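Local coordinates for cell division protein FtsI/penicillin binding protein 2 (Legionella pneumophila subsp. pneumophila ATCC 43290, PDB 4ZTK) that probably cross-links peptidoglycan strands as a D,D-transpeptidase of the penicillin-binding-protein family during cell division, at residues R23-V28 with V306-S312; A41-A47 with F59-N65; T81-F85 with S195-L199; I189-I193 with V275-V279; V243-T249 with F263-A269. All coordinates share one frame; numbering follows the deposited sequence.

Interaction 1: residues R23-V28 with V306-S312; sequences RMQQIV and VAMDALS
Val306 meets the N-terminal helix through its CG1 branch, which stands 4.0 Å from Val28 CG1 and is equally close to Ile27 CG2. The first torsion of Val306 (171°) puts CG1 opposite the backbone N, on the side where these two residues lie. One turn later Asp309 offers its methylene to the apolar partner: CB lies 3.7 Å from Ile27 CG2, the two side chains sliding past each other in opposite directions, while OD2 makes a weak hydrogen bond to Gln31. The methyl of Ala310 carries the folded side chain of Met24, a selenomethionine, whose SE is 3.7 Å from Ala310 CB. Arg23 then stretches across the end of the helix, its NH1 3.3 Å from Ala310 O, a position where the carbonyl end of a helix would tend to welcome positive charge. Ser312 closes the series at the guanidinium edge, its OG accepting a weak bond of 2.6 Å from Arg23 NH2, bent to 116°. The helical segments 23-28 and 306-310 run roughly antiparallel (148°), their axes 10.0 Å apart at closest, and Met24, Val28 and Val306 all rest on Ile48. Terminal helices paired against one face of the central antiparallel sheet are typical of the penicillin-binding-protein and serine beta-lactamase fold.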
# COMPACT_ATOMS: atom_id res chain seq x y z
N ARG A 23 4.10 21.51 -7.05
CA ARG A 23 3.54 21.76 -5.72
C ARG A 23 3.53 20.48 -4.88
O ARG A 23 3.90 20.49 -3.70
CB ARG A 23 2.13 22.33 -5.82
CG ARG A 23 1.50 22.66 -4.48
CD ARG A 23 -0.01 22.47 -4.50
NE ARG A 23 -0.63 22.79 -3.21
CZ ARG A 23 -1.85 22.42 -2.85
NH1 ARG A 23 -2.60 21.71 -3.69
NH2 ARG A 23 -2.33 22.76 -1.66
N MSE A 24 3.10 19.38 -5.48
CA MSE A 24 3.07 18.10 -4.78
C MSE A 24 4.48 17.61 -4.49
O MSE A 24 4.76 17.08 -3.41
CB MSE A 24 2.32 17.04 -5.59
CG MSE A 24 0.82 17.25 -5.70
SE MSE A 24 -0.10 17.35 -3.98
CE MSE A 24 0.83 15.95 -2.99
N GLN A 25 5.37 17.81 -5.46
CA GLN A 25 6.76 17.37 -5.34
C GLN A 25 7.46 18.01 -4.15
O GLN A 25 8.15 17.34 -3.39
CB GLN A 25 7.53 17.69 -6.62
CG GLN A 25 8.95 17.17 -6.61
CD GLN A 25 9.00 15.66 -6.48
OE1 GLN A 25 8.06 14.96 -6.85
NE2 GLN A 25 10.11 15.15 -5.96
N GLN A 26 7.26 19.31 -3.99
CA GLN A 26 7.88 20.04 -2.89
C GLN A 26 7.36 19.57 -1.54
O GLN A 26 8.11 19.46 -0.58
CB GLN A 26 7.67 21.54 -3.08
CG GLN A 26 8.40 22.39 -2.08
CD GLN A 26 8.68 23.79 -2.60
OE1 GLN A 26 9.32 23.96 -3.64
NE2 GLN A 26 8.20 24.79 -1.88
N ILE A 27 6.06 19.30 -1.47
CA ILE A 27 5.45 18.74 -0.27
C ILE A 27 6.11 17.41 0.15
O ILE A 27 6.53 17.26 1.29
CB ILE A 27 3.94 18.52 -0.45
CG1 ILE A 27 3.22 19.86 -0.53
CG2 ILE A 27 3.38 17.67 0.70
CD1 ILE A 27 1.73 19.75 -0.83
N VAL A 28 6.20 16.47 -0.77
CA VAL A 28 6.72 15.15 -0.41
C VAL A 28 8.22 15.22 -0.13
O VAL A 28 8.74 14.46 0.69
CB VAL A 28 6.39 14.07 -1.47
CG1 VAL A 28 4.88 13.89 -1.56
CG2 VAL A 28 6.97 14.44 -2.84
N VAL A 306 1.37 14.57 4.65
CA VAL A 306 1.36 14.89 3.23
C VAL A 306 -0.07 15.17 2.77
O VAL A 306 -0.32 16.15 2.06
CB VAL A 306 1.96 13.74 2.39
CG1 VAL A 306 1.74 14.00 0.90
CG2 VAL A 306 3.44 13.59 2.70
N ALA A 307 -0.99 14.32 3.19
CA ALA A 307 -2.41 14.46 2.86
C ALA A 307 -2.97 15.80 3.31
O ALA A 307 -3.71 16.45 2.57
CB ALA A 307 -3.21 13.32 3.45
N MSE A 308 -2.64 16.22 4.52
CA MSE A 308 -3.12 17.51 5.02
C MSE A 308 -2.53 18.67 4.23
O MSE A 308 -3.22 19.65 3.95
CB MSE A 308 -2.87 17.65 6.52
CG MSE A 308 -3.86 16.87 7.35
SE MSE A 308 -3.47 16.86 9.25
CE MSE A 308 -3.61 18.78 9.60
N ASP A 309 -1.26 18.55 3.86
CA ASP A 309 -0.60 19.55 3.01
C ASP A 309 -1.25 19.62 1.63
O ASP A 309 -1.50 20.70 1.11
CB ASP A 309 0.88 19.24 2.85
CG ASP A 309 1.72 19.72 4.02
OD1 ASP A 309 1.14 20.03 5.08
OD2 ASP A 309 2.96 19.79 3.87
N ALA A 310 -1.51 18.46 1.05
CA ALA A 310 -2.05 18.38 -0.31
C ALA A 310 -3.45 18.97 -0.38
O ALA A 310 -3.79 19.68 -1.33
CB ALA A 310 -2.05 16.95 -0.81
N LEU A 311 -4.25 18.69 0.63
CA LEU A 311 -5.60 19.24 0.71
C LEU A 311 -5.56 20.68 1.23
O LEU A 311 -6.59 21.23 1.63
CB LEU A 311 -6.48 18.36 1.61
CG LEU A 311 -6.56 16.87 1.25
CD1 LEU A 311 -7.30 16.08 2.31
CD2 LEU A 311 -7.20 16.67 -0.11
N SER A 312 -4.37 21.28 1.20
CA SER A 312 -4.11 22.63 1.71
C SER A 312 -4.38 22.79 3.20
O SER A 312 -5.53 22.71 3.65
CB SER A 312 -4.87 23.69 0.90
OG SER A 312 -4.33 23.82 -0.41

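Interaction 2: residues A41-A47 with F59-N65; sequences AKSGVIA and FAESSKN
Val45 and Phe59 are brought together by matching first torsions: Val45 CG2 and Phe59 CG both extend opposite their own backbone N (chi1 of Phe59 -172°), which carries methyl and ring onto the same face, diagonally across the strand pair. The result is a CH-pi contact, Val45 CG2 lying 4.2 Å from the ring centroid and 26° off the ring normal, displaced toward the rim near CZ. Ala47, directly opposite Phe59, adds its CB at 4.0 Å from Phe59 CD2. Farther along this face the polar ends turn to other parts of the chain: the Glu61 carboxylate is held by Ser70 OG and Trp71 N, and Ser43 OG by Glu281 and Trp71 NE1. What faces Ser63 OG across the strands is therefore Ser43 CB, at 3.3 Å. Ile46 and Ala60 occupy the other face and meet Val28 of the N-terminal helix.

Between the strands runs a ladder of backbone bonds. Ile46 and Ala60 exchange bonds in both directions, with Ile46 N 2.9 Å from Ala60 O; Gly44 and Ser62 do the same, and Lys64 N reaches Lys42 O at 3.1 Å. On the other edge of strand 43-49, toward strand 274-281, Lys42 and Ser43 both face Glu281, a classic beta bulge. The whole is an antiparallel beta hairpin forming one margin of the five-stranded transpeptidase sheet.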
# COMPACT_ATOMS: atom_id res chain seq x y z
N ALA A 41 16.01 6.48 9.84
CA ALA A 41 15.80 5.43 8.85
C ALA A 41 16.97 5.30 7.90
O ALA A 41 17.70 6.27 7.65
CB ALA A 41 14.52 5.69 8.08
N LYS A 42 17.15 4.11 7.35
CA LYS A 42 18.16 3.90 6.32
C LYS A 42 17.76 4.65 5.06
O LYS A 42 18.58 5.31 4.42
CB LYS A 42 18.32 2.41 6.02
CG LYS A 42 19.39 2.10 4.98
CD LYS A 42 19.54 0.60 4.77
CE LYS A 42 20.61 0.31 3.73
NZ LYS A 42 20.62 -1.14 3.35
N SER A 43 16.48 4.56 4.70
CA SER A 43 15.93 5.32 3.59
C SER A 43 14.42 5.47 3.71
O SER A 43 13.79 4.90 4.60
CB SER A 43 16.27 4.66 2.25
OG SER A 43 15.48 3.51 2.04
N GLY A 44 13.83 6.22 2.79
CA GLY A 44 12.39 6.37 2.76
C GLY A 44 11.96 6.96 1.44
O GLY A 44 12.74 7.62 0.77
N VAL A 45 10.71 6.71 1.08
CA VAL A 45 10.17 7.21 -0.18
C VAL A 45 8.69 7.53 -0.02
O VAL A 45 7.98 6.85 0.71
CB VAL A 45 10.37 6.17 -1.31
CG1 VAL A 45 9.81 4.81 -0.90
CG2 VAL A 45 9.73 6.65 -2.62
N ILE A 46 8.25 8.60 -0.68
CA ILE A 46 6.84 8.91 -0.80
C ILE A 46 6.47 9.11 -2.26
O ILE A 46 7.18 9.79 -3.00
CB ILE A 46 6.46 10.19 -0.03
CG1 ILE A 46 6.79 10.05 1.45
CG2 ILE A 46 4.98 10.49 -0.21
CD1 ILE A 46 6.59 11.33 2.23
N ALA A 47 5.36 8.51 -2.68
CA ALA A 47 4.87 8.71 -4.03
C ALA A 47 3.40 9.11 -3.99
O ALA A 47 2.64 8.66 -3.13
CB ALA A 47 5.07 7.46 -4.87
N PHE A 59 7.17 12.14 -6.49
CA PHE A 59 8.01 11.04 -6.07
C PHE A 59 9.26 11.63 -5.42
O PHE A 59 10.00 12.37 -6.06
CB PHE A 59 8.40 10.20 -7.29
CG PHE A 59 9.11 8.91 -6.95
CD1 PHE A 59 10.44 8.91 -6.56
CD2 PHE A 59 8.45 7.70 -7.04
CE1 PHE A 59 11.09 7.73 -6.25
CE2 PHE A 59 9.09 6.51 -6.73
CZ PHE A 59 10.42 6.53 -6.34
N ALA A 60 9.49 11.31 -4.15
CA ALA A 60 10.71 11.76 -3.49
C ALA A 60 11.25 10.69 -2.55
O ALA A 60 10.49 9.97 -1.91
CB ALA A 60 10.47 13.05 -2.74
N GLU A 61 12.57 10.61 -2.47
CA GLU A 61 13.22 9.68 -1.55
C GLU A 61 14.39 10.35 -0.84
O GLU A 61 14.95 11.33 -1.33
CB GLU A 61 13.69 8.42 -2.29
CG GLU A 61 14.75 8.67 -3.35
CD GLU A 61 15.08 7.42 -4.16
OE1 GLU A 61 15.37 7.55 -5.37
OE2 GLU A 61 15.06 6.31 -3.59
N SER A 62 14.74 9.82 0.33
CA SER A 62 15.86 10.31 1.11
C SER A 62 16.58 9.12 1.71
O SER A 62 15.94 8.22 2.25
CB SER A 62 15.37 11.25 2.21
OG SER A 62 16.46 11.80 2.93
N SER A 63 17.91 9.11 1.61
CA SER A 63 18.72 8.01 2.14
C SER A 63 19.88 8.55 2.95
O SER A 63 20.53 9.51 2.54
CB SER A 63 19.26 7.13 1.00
OG SER A 63 18.20 6.50 0.31
N LYS A 64 20.15 7.93 4.10
CA LYS A 64 21.19 8.45 4.99
C LYS A 64 22.61 8.13 4.52
O LYS A 64 23.52 8.94 4.70
CB LYS A 64 20.98 7.98 6.44
CG LYS A 64 21.10 6.49 6.69
CD LYS A 64 21.17 6.20 8.19
CE LYS A 64 20.98 4.72 8.50
NZ LYS A 64 22.03 3.86 7.88
N ASN A 65 22.79 6.97 3.90
CA ASN A 65 24.12 6.57 3.44
C ASN A 65 24.21 6.37 1.93
O ASN A 65 23.31 6.72 1.18
CB ASN A 65 24.60 5.33 4.19
CG ASN A 65 23.63 4.17 4.09
OD1 ASN A 65 22.65 4.10 4.82
ND2 ASN A 65 23.92 3.24 3.19

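Interaction 3: residues T81-F85 with S195-L199; sequences TIKPF and SYAIL
Tyr196 gives its hydroxyl proton to Thr81 O in a short hydrogen bond, OH to O 2.5 Å. The hydroxyl lies in the carbonyl plane, on a lone pair, at a C=O...O angle of 122°; with the packing on the ring, this bond holds the hydroxyl end in place. It is the polar tie of an otherwise apolar contact, since Thr81 OG1 turns to Pro78 O and Ser195 OG to Phe158 O.

The aromatic interaction is T-shaped: the edge of Phe85 points at the face of Tyr196, with centroids 5.0 Å apart and planes at 84°. Phe85 CG lies anti to its carbonyl carbon (chi1 -56°), which turns the ring toward helix 189-200. Phe85 CE2 makes the nearest approach, 3.5 Å from Tyr196 CE1. Another part of the same rim faces Ser195 O, near the ring plane, 3.4 Å from Phe85 CE1; both partners thus present electron density to the ring hydrogens. Phe158 and Phe160 add further edge-to-face pairs with Phe85.

Aliphatic packing fills out the contact. Leu199 CD1 comes obliquely against Phe85 CE1 at 3.6 Å, and Pro84 crosses Tyr196 at about a right angle, its CG 3.5 Å from the hydroxyl oxygen. Lys83 leads away, its NZ hydrogen-bonded to Ser80 OG and Asn136 OD1. That pattern is consistent with the SxxK motif of penicillin-binding proteins, the probable nucleophile Ser80 lying just ahead of helix 83-92.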
# COMPACT_ATOMS: atom_id res chain seq x y z
N THR A 81 -0.11 -4.80 2.60
CA THR A 81 -0.80 -3.89 1.68
C THR A 81 -1.44 -4.66 0.51
O THR A 81 -2.22 -4.10 -0.25
CB THR A 81 0.10 -2.75 1.14
OG1 THR A 81 1.18 -3.30 0.37
CG2 THR A 81 0.66 -1.92 2.29
N ILE A 82 -1.13 -5.95 0.39
CA ILE A 82 -1.80 -6.82 -0.59
C ILE A 82 -3.20 -7.21 -0.14
O ILE A 82 -4.06 -7.52 -0.96
CB ILE A 82 -1.00 -8.12 -0.87
CG1 ILE A 82 -1.49 -8.80 -2.16
CG2 ILE A 82 -1.14 -9.12 0.28
CD1 ILE A 82 -1.33 -7.97 -3.37
N LYS A 83 -3.43 -7.19 1.17
CA LYS A 83 -4.66 -7.73 1.76
C LYS A 83 -5.98 -7.19 1.17
O LYS A 83 -6.90 -7.98 0.95
CB LYS A 83 -4.65 -7.59 3.29
CG LYS A 83 -3.75 -8.61 4.00
CD LYS A 83 -3.71 -8.37 5.51
CE LYS A 83 -3.13 -9.57 6.26
NZ LYS A 83 -1.73 -9.89 5.86
N PRO A 84 -6.08 -5.87 0.92
CA PRO A 84 -7.31 -5.36 0.30
C PRO A 84 -7.63 -6.02 -1.04
O PRO A 84 -8.81 -6.20 -1.36
CB PRO A 84 -7.01 -3.88 0.08
CG PRO A 84 -6.06 -3.53 1.17
CD PRO A 84 -5.19 -4.76 1.33
N PHE A 85 -6.61 -6.38 -1.81
CA PHE A 85 -6.81 -6.99 -3.12
C PHE A 85 -7.21 -8.47 -3.01
O PHE A 85 -8.01 -8.96 -3.81
CB PHE A 85 -5.57 -6.81 -3.99
CG PHE A 85 -5.17 -5.37 -4.16
CD1 PHE A 85 -5.75 -4.59 -5.15
CD2 PHE A 85 -4.23 -4.79 -3.32
CE1 PHE A 85 -5.39 -3.25 -5.30
CE2 PHE A 85 -3.87 -3.46 -3.46
CZ PHE A 85 -4.45 -2.69 -4.46
N SER A 195 -1.69 0.02 -8.40
CA SER A 195 -2.70 -0.94 -7.96
C SER A 195 -3.70 -0.27 -7.02
O SER A 195 -4.91 -0.47 -7.14
CB SER A 195 -2.04 -2.15 -7.30
OG SER A 195 -1.23 -2.84 -8.24
N TYR A 196 -3.20 0.53 -6.08
CA TYR A 196 -4.09 1.27 -5.20
C TYR A 196 -4.90 2.33 -5.96
O TYR A 196 -6.03 2.63 -5.59
CB TYR A 196 -3.33 1.87 -4.01
CG TYR A 196 -3.27 0.91 -2.85
CD1 TYR A 196 -2.27 -0.04 -2.77
CD2 TYR A 196 -4.25 0.92 -1.87
CE1 TYR A 196 -2.23 -0.95 -1.72
CE2 TYR A 196 -4.22 0.02 -0.82
CZ TYR A 196 -3.21 -0.91 -0.76
OH TYR A 196 -3.18 -1.81 0.28
N ALA A 197 -4.32 2.86 -7.04
CA ALA A 197 -5.03 3.83 -7.86
C ALA A 197 -6.29 3.22 -8.46
O ALA A 197 -7.29 3.90 -8.66
CB ALA A 197 -4.12 4.38 -8.95
N ILE A 198 -6.25 1.92 -8.73
CA ILE A 198 -7.41 1.22 -9.27
C ILE A 198 -8.57 1.26 -8.27
O ILE A 198 -9.71 1.53 -8.63
CB ILE A 198 -7.07 -0.23 -9.66
CG1 ILE A 198 -6.07 -0.23 -10.82
CG2 ILE A 198 -8.34 -0.98 -10.06
CD1 ILE A 198 -5.67 -1.62 -11.29
N LEU A 199 -8.27 1.00 -7.00
CA LEU A 199 -9.27 1.05 -5.95
C LEU A 199 -9.81 2.47 -5.79
O LEU A 199 -11.01 2.66 -5.58
CB LEU A 199 -8.70 0.57 -4.62
CG LEU A 199 -8.14 -0.86 -4.58
CD1 LEU A 199 -7.52 -1.14 -3.22
CD2 LEU A 199 -9.23 -1.88 -4.90

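Interaction 4: residues I189-I193 with V275-V279; sequences IESLI and VLLVV
Helix 189-193 lies across strand 275-279 with axes 9.0 Å apart and directions differing by 136°, and the backbones come nearest at Ile193 and Leu277. Leu277 fills the middle of the crossing. Its CG stands opposite the backbone N (chi1 175°), which carries CD2 into the first turn of the helix; there CD2 lies 3.6 Å from Ile189 O and 3.8 Å from Leu192 CD2, the two leucine side chains meeting at about a right angle. Ile189 turns CD1 toward the strand, touching Val279 CG2 at 3.9 Å as well as the same leucine methyl. At the other end Ile193 slides along Val275 in the opposite sense, the CG1 atoms of the two residues 3.6 Å apart. Ile193 CD1 continues over the strand backbone to within 3.5 Å of Val275 O. Leu276 and Val278 point the other way, toward helix 295-310, as alternation in a strand requires.

No hydrogen bond crosses the contact: the strand spends its backbone groups on its neighbours, Leu277 pairing with Ala47 and Leu276 with Gly265. Within this contact the fit consequently depends on the shape of buried, branched aliphatic side chains and the exclusion of water; the helix has polar ties elsewhere, as at Tyr196 and Thr81.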
# COMPACT_ATOMS: atom_id res chain seq x y z
N ILE A 189 7.51 0.73 -6.11
CA ILE A 189 6.70 1.84 -5.62
C ILE A 189 5.65 2.19 -6.68
O ILE A 189 4.47 2.33 -6.38
CB ILE A 189 7.55 3.09 -5.32
CG1 ILE A 189 8.50 2.81 -4.16
CG2 ILE A 189 6.67 4.27 -4.99
CD1 ILE A 189 7.79 2.43 -2.88
N GLU A 190 6.10 2.28 -7.93
CA GLU A 190 5.23 2.60 -9.06
C GLU A 190 4.10 1.58 -9.28
O GLU A 190 2.95 1.96 -9.49
CB GLU A 190 6.05 2.74 -10.35
CG GLU A 190 5.23 3.19 -11.55
CD GLU A 190 6.08 3.48 -12.78
OE1 GLU A 190 5.72 4.40 -13.55
OE2 GLU A 190 7.11 2.80 -12.98
N SER A 191 4.42 0.29 -9.25
CA SER A 191 3.40 -0.71 -9.53
C SER A 191 2.41 -0.80 -8.38
O SER A 191 1.21 -0.95 -8.60
CB SER A 191 4.02 -2.08 -9.83
OG SER A 191 4.45 -2.72 -8.64
N LEU A 192 2.91 -0.67 -7.16
CA LEU A 192 2.05 -0.79 -5.98
C LEU A 192 1.05 0.37 -5.88
O LEU A 192 -0.14 0.15 -5.62
CB LEU A 192 2.88 -0.91 -4.70
CG LEU A 192 2.07 -1.16 -3.42
CD1 LEU A 192 1.19 -2.42 -3.55
CD2 LEU A 192 2.99 -1.27 -2.20
N ILE A 193 1.52 1.59 -6.10
CA ILE A 193 0.63 2.74 -6.00
C ILE A 193 -0.38 2.74 -7.16
O ILE A 193 -1.52 3.21 -7.01
CB ILE A 193 1.40 4.09 -5.91
CG1 ILE A 193 0.47 5.21 -5.43
CG2 ILE A 193 2.06 4.45 -7.24
CD1 ILE A 193 1.17 6.55 -5.19
N VAL A 275 -3.67 9.53 -4.56
CA VAL A 275 -3.27 8.22 -4.07
C VAL A 275 -1.87 8.41 -3.51
O VAL A 275 -1.03 9.06 -4.13
CB VAL A 275 -3.23 7.17 -5.20
CG1 VAL A 275 -3.03 5.78 -4.61
CG2 VAL A 275 -4.50 7.24 -6.04
N LEU A 276 -1.63 7.86 -2.32
CA LEU A 276 -0.33 8.03 -1.68
C LEU A 276 0.23 6.70 -1.21
O LEU A 276 -0.51 5.82 -0.78
CB LEU A 276 -0.43 8.96 -0.46
CG LEU A 276 -1.04 10.35 -0.60
CD1 LEU A 276 -2.56 10.30 -0.56
CD2 LEU A 276 -0.51 11.25 0.50
N LEU A 277 1.55 6.58 -1.30
CA LEU A 277 2.27 5.42 -0.79
C LEU A 277 3.50 5.92 -0.05
O LEU A 277 4.28 6.71 -0.60
CB LEU A 277 2.67 4.49 -1.93
CG LEU A 277 3.55 3.28 -1.57
CD1 LEU A 277 2.91 2.44 -0.46
CD2 LEU A 277 3.82 2.41 -2.80
N VAL A 278 3.66 5.48 1.19
CA VAL A 278 4.82 5.84 2.00
C VAL A 278 5.55 4.57 2.41
O VAL A 278 4.93 3.63 2.91
CB VAL A 278 4.39 6.60 3.28
CG1 VAL A 278 5.59 6.85 4.17
CG2 VAL A 278 3.70 7.91 2.93
N VAL A 279 6.86 4.55 2.21
CA VAL A 279 7.67 3.43 2.67
C VAL A 279 8.90 3.94 3.40
O VAL A 279 9.64 4.77 2.87
CB VAL A 279 8.10 2.50 1.50
CG1 VAL A 279 9.06 1.42 2.00
CG2 VAL A 279 6.89 1.87 0.86

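Interaction 5: residues V243-T249 with F263-A269; sequences VSVAGKT and FAGYVPA
Ala269 N is gripped by two oxygens of Ser244: the main bond runs to Ser244 O at 2.8 Å, and a weak second one to Ser244 OG at 3.2 Å. The amide nitrogen sits 43° out of the carbonyl plane, off the lone-pair direction; the cis peptide before Pro268 lies just ahead of this junction. Beside it Val243 CG1 packs on Val267 CG2 at 3.6 Å.

The strands proper are joined by two hydrogen-bonded pairs, Ala246 with Tyr266 and Lys248 with Ala264. Between them Gly247 faces Gly265, their CA atoms only 3.8 Å apart, a closeness possible because neither carries a side chain. Phe263, its CG opposite the backbone N (chi1 -168°), brings its ring tip up beside Gly247, CZ 3.7 Å from Gly247 CA, on the side where a CB of that glycine would point; Thr249 CG2 lies at the ring edge, 3.6 Å from CD1. On the other face Ala246 CB sits over the Tyr266 ring in a CH-pi contact, 3.7 Å from the centroid, while Tyr266 OH bonds Asn223 OD1.

Lys248 NZ donates to Thr249 O and also bonds Ser134 OG. A buffer molecule, probably from the crystallisation liquor, receives a salt bridge from Lys248 and a hydrogen bond from Thr249 OG1, itself also bonded to Thr234 OG1, consistent with a KTG-type motif lining the active-site cleft. Around the hairpin, Tyr196 and Leu199 of helix 189-200 cover Ala264 and Tyr266, Phe303 of helix 295-310 meets the Phe263 ring edge-to-face, Leu226 of helix 216-231 flanks Ala246, and strand 274-281 continues the sheet beyond strand 259-267.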
# COMPACT_ATOMS: atom_id res chain seq x y z
N VAL A 243 -12.25 14.54 7.10
CA VAL A 243 -11.80 14.03 5.81
C VAL A 243 -11.66 12.51 5.88
O VAL A 243 -10.82 11.99 6.61
CB VAL A 243 -10.45 14.64 5.39
CG1 VAL A 243 -10.08 14.18 4.00
CG2 VAL A 243 -10.51 16.17 5.44
N SER A 244 -12.49 11.80 5.12
CA SER A 244 -12.44 10.34 5.15
C SER A 244 -11.17 9.83 4.46
O SER A 244 -10.86 10.20 3.33
CB SER A 244 -13.68 9.73 4.51
OG SER A 244 -13.76 10.05 3.14
N VAL A 245 -10.43 8.99 5.17
CA VAL A 245 -9.17 8.46 4.66
C VAL A 245 -9.27 6.95 4.52
O VAL A 245 -9.70 6.25 5.44
CB VAL A 245 -8.00 8.81 5.60
CG1 VAL A 245 -6.69 8.33 5.01
CG2 VAL A 245 -7.94 10.32 5.85
N ALA A 246 -8.86 6.44 3.36
CA ALA A 246 -8.81 5.01 3.12
C ALA A 246 -7.35 4.60 3.03
O ALA A 246 -6.58 5.23 2.30
CB ALA A 246 -9.53 4.67 1.83
N GLY A 247 -6.96 3.56 3.76
CA GLY A 247 -5.58 3.11 3.70
C GLY A 247 -5.29 1.80 4.40
O GLY A 247 -6.08 1.30 5.19
N LYS A 248 -4.12 1.24 4.09
CA LYS A 248 -3.71 -0.05 4.62
C LYS A 248 -2.24 -0.03 5.02
O LYS A 248 -1.38 0.36 4.23
CB LYS A 248 -3.94 -1.16 3.59
CG LYS A 248 -3.54 -2.55 4.09
CD LYS A 248 -4.59 -3.09 5.06
CE LYS A 248 -4.09 -4.32 5.80
NZ LYS A 248 -3.02 -3.98 6.79
N THR A 249 -1.98 -0.46 6.24
CA THR A 249 -0.63 -0.56 6.76
C THR A 249 0.06 -1.81 6.25
O THR A 249 -0.58 -2.80 5.90
CB THR A 249 -0.66 -0.65 8.30
OG1 THR A 249 -1.48 -1.76 8.69
CG2 THR A 249 -1.23 0.63 8.88
N PHE A 263 2.63 2.35 4.20
CA PHE A 263 1.23 2.75 4.26
C PHE A 263 0.78 3.22 2.89
O PHE A 263 1.38 4.11 2.30
CB PHE A 263 0.98 3.83 5.31
CG PHE A 263 -0.48 4.06 5.60
CD1 PHE A 263 -1.20 3.18 6.38
CD2 PHE A 263 -1.14 5.16 5.08
CE1 PHE A 263 -2.54 3.38 6.65
CE2 PHE A 263 -2.49 5.38 5.34
CZ PHE A 263 -3.19 4.49 6.13
N ALA A 264 -0.29 2.61 2.40
CA ALA A 264 -0.82 2.92 1.09
C ALA A 264 -2.28 3.32 1.24
O ALA A 264 -3.02 2.68 1.98
CB ALA A 264 -0.70 1.71 0.17
N GLY A 265 -2.69 4.37 0.54
CA GLY A 265 -4.06 4.81 0.64
C GLY A 265 -4.44 5.91 -0.32
O GLY A 265 -3.69 6.23 -1.25
N TYR A 266 -5.62 6.49 -0.11
CA TYR A 266 -6.11 7.54 -0.98
C TYR A 266 -7.09 8.43 -0.24
O TYR A 266 -7.68 8.02 0.76
CB TYR A 266 -6.72 6.95 -2.26
CG TYR A 266 -7.80 5.92 -2.01
CD1 TYR A 266 -9.11 6.30 -1.77
CD2 TYR A 266 -7.51 4.56 -2.03
CE1 TYR A 266 -10.11 5.37 -1.55
CE2 TYR A 266 -8.50 3.61 -1.82
CZ TYR A 266 -9.80 4.02 -1.57
OH TYR A 266 -10.79 3.10 -1.35
N VAL A 267 -7.27 9.66 -0.73
CA VAL A 267 -7.97 10.69 0.02
C VAL A 267 -8.50 11.77 -0.92
O VAL A 267 -7.85 12.10 -1.91
CB VAL A 267 -7.03 11.32 1.09
CG1 VAL A 267 -5.88 12.06 0.43
CG2 VAL A 267 -7.79 12.24 2.02
N PRO A 268 -9.72 12.29 -0.67
CA PRO A 268 -10.73 11.80 0.29
C PRO A 268 -11.28 10.47 -0.18
O PRO A 268 -11.35 10.25 -1.38
CB PRO A 268 -11.83 12.88 0.23
CG PRO A 268 -11.16 14.09 -0.36
CD PRO A 268 -10.16 13.53 -1.33
N ALA A 269 -11.66 9.59 0.74
CA ALA A 269 -12.09 8.24 0.36
C ALA A 269 -13.33 8.26 -0.54
O ALA A 269 -13.42 7.47 -1.48
CB ALA A 269 -12.34 7.39 1.59

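In the fold
Interactions 2 and 5 lie within one antiparallel sheet, interaction 4 packs a helix on it, and the other two lie against its faces. Interactions 2 and 5 are the marginal hairpins, their centres 21 Å apart without touching, and the strand of interaction 4 bridges them: Val45 N meets Val279 O at 2.9 Å, and Leu276 N meets Gly265 O at 2.8 Å. Helix 189-200 serves both interactions 3 and 4 on one side of the sheet, whereas interaction 1 packs on the other. The probable active site lies where interactions 3 and 5 meet, Thr81 CG2 coming 3.6 Å from Lys248 O, with Tyr196 of helix 189-200 alongside; this joins the SxxK segment to the KTG-type strand next to the bound buffer. Interaction 1, centred 22 Å from interaction 3, pairs the first and last helices.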